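Local coordinates for protein prolyl endopeptidase (Myxococcus xanthus, PDB 2BKL) that probably cleaves oligopeptides after proline, and far less readily after alanine, as a serine protease of the prolyl oligopeptidase (S9A) family, at residues E57-A60 and A61-E65. Residues are numbered along the deposited sequence; the frame is centred on the assembly and turned at random.
Sequences EALA and ARFKE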
loop_
_atom_site.group_PDB
_atom_site.type_symbol
_atom_site.label_atom_id
_atom_site.label_comp_id
_atom_site.label_asym_id
_atom_site.label_seq_id
_atom_site.Cartn_x
_atom_site.Cartn_y
_atom_site.Cartn_z
ATOM N N GLU A 57 16.243 18.043 -18.189
ATOM C CA GLU A 57 17.629 17.897 -17.751
ATOM C C GLU A 57 17.775 18.358 -16.295
ATOM O O GLU A 57 18.397 17.669 -15.479
ATOM C CB GLU A 57 18.573 18.682 -18.661
ATOM C CG GLU A 57 18.861 17.985 -19.974
ATOM C CD GLU A 57 19.776 18.807 -20.861
ATOM O OE1 GLU A 57 19.339 19.878 -21.353
ATOM O OE2 GLU A 57 20.938 18.385 -21.057
ATOM N N ALA A 58 17.179 19.502 -15.971
ATOM C CA ALA A 58 17.175 20.014 -14.596
ATOM C C ALA A 58 16.443 19.097 -13.628
ATOM O O ALA A 58 16.891 18.894 -12.498
ATOM C CB ALA A 58 16.566 21.410 -14.523
ATOM N N LEU A 59 15.300 18.558 -14.036
ATOM C CA LEU A 59 14.546 17.654 -13.159
ATOM C C LEU A 59 15.394 16.408 -12.900
ATOM O O LEU A 59 15.527 15.980 -11.762
ATOM C CB LEU A 59 13.195 17.233 -13.754
ATOM C CG LEU A 59 12.012 18.204 -13.649
ATOM C CD1 LEU A 59 10.888 17.658 -14.501
ATOM C CD2 LEU A 59 11.548 18.405 -12.231
ATOM N N ALA A 60 15.989 15.843 -13.947
ATOM C CA ALA A 60 16.766 14.617 -13.773
ATOM C C ALA A 60 17.946 14.832 -12.836
ATOM O O ALA A 60 18.202 13.992 -11.982
ATOM C CB ALA A 60 17.251 14.070 -15.086
ATOM N N ALA A 61 18.633 15.969 -12.957
ATOM C CA ALA A 61 19.796 16.212 -12.101
ATOM C C ALA A 61 19.320 16.348 -10.661
ATOM O O ALA A 61 19.974 15.882 -9.736
ATOM C CB ALA A 61 20.572 17.462 -12.528
ATOM N N ARG A 62 18.171 16.994 -10.470
ATOM C CA ARG A 62 17.688 17.262 -9.129
ATOM C C ARG A 62 17.187 15.966 -8.471
ATOM O O ARG A 62 17.468 15.705 -7.292
ATOM C CB ARG A 62 16.578 18.323 -9.163
ATOM C CG ARG A 62 16.037 18.738 -7.792
ATOM C CD ARG A 62 17.103 19.197 -6.784
ATOM N NE ARG A 62 16.490 19.686 -5.551
ATOM C CZ ARG A 62 17.089 19.679 -4.360
ATOM N NH1 ARG A 62 18.328 19.226 -4.223
ATOM N NH2 ARG A 62 16.435 20.138 -3.298
ATOM N N PHE A 63 16.461 15.157 -9.236
ATOM C CA PHE A 63 15.974 13.875 -8.718
ATOM C C PHE A 63 17.143 12.923 -8.435
ATOM O O PHE A 63 17.080 12.125 -7.511
ATOM C CB PHE A 63 14.950 13.232 -9.652
ATOM C CG PHE A 63 13.613 13.932 -9.689
ATOM C CD1 PHE A 63 13.001 14.363 -8.530
ATOM C CD2 PHE A 63 12.973 14.145 -10.888
ATOM C CE1 PHE A 63 11.746 14.981 -8.565
ATOM C CE2 PHE A 63 11.717 14.781 -10.928
ATOM C CZ PHE A 63 11.128 15.200 -9.764
ATOM N N LYS A 64 18.234 13.024 -9.190
ATOM C CA LYS A 64 19.411 12.215 -8.878
ATOM C C LYS A 64 20.016 12.613 -7.519
ATOM O O LYS A 64 20.392 11.759 -6.721
ATOM C CB LYS A 64 20.439 12.311 -10.013
ATOM C CG LYS A 64 21.480 11.226 -9.951
ATOM C CD LYS A 64 22.414 11.286 -11.150
ATOM C CE LYS A 64 23.644 10.406 -10.927
ATOM N NZ LYS A 64 24.588 11.049 -9.977
ATOM N N GLU A 65 20.056 13.910 -7.233
ATOM C CA GLU A 65 20.544 14.431 -5.970
ATOM C C GLU A 65 19.644 13.998 -4.801
ATOM O O GLU A 65 20.115 13.772 -3.681
ATOM C CB GLU A 65 20.643 15.960 -6.091
ATOM C CG GLU A 65 21.028 16.757 -4.872
ATOM C CD GLU A 65 21.290 18.234 -5.197
ATOM O OE1 GLU A 65 20.667 18.783 -6.162
ATOM O OE2 GLU A 65 22.118 18.856 -4.479
#
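Successive turns of the amphipathic helix 56-67 meet where Leu59 and Phe63, one i to i+4 step apart, run alongside each other in a common direction. Leu59 CD2 comes to 3.9 Å from CE2 of the Phe63 ring, with Leu59 CB almost as near the same carbon. Both side chains have CG anti to the carbonyl carbon (chi1 -80° for Leu59, -71° for Phe63), and this shared torsion lays them together on the flank that the i to i+4 spacing gives them. The backbone beneath is regular alpha-helix: Phe63 N bonds to Leu59 O at 2.8 Å and nearly straight (169°), while Lys64 N reaches Ala60 O at 3.0 Å. In the fold this apolar stripe packs within the alpha/beta-hydrolase domain, touching Tyr668 and Phe672 of helix 657-674 and Pro470 of helix 469-473. A leucine in place of Phe63 would probably open a gap beside Leu59 CD2 and lose packing on Tyr668 and Pro470. Toward solvent the helix turns polar. Arg62, its CG anti to the backbone N and its chain bent at chi2, brings NH1 to OE1 of Glu65 in a salt bridge of 3.1 Å whose hydrogen bond is weak, the carboxylate carbon CD in plane at the guanidinium edge; Arg62 NH2 bonds to Pro409 O.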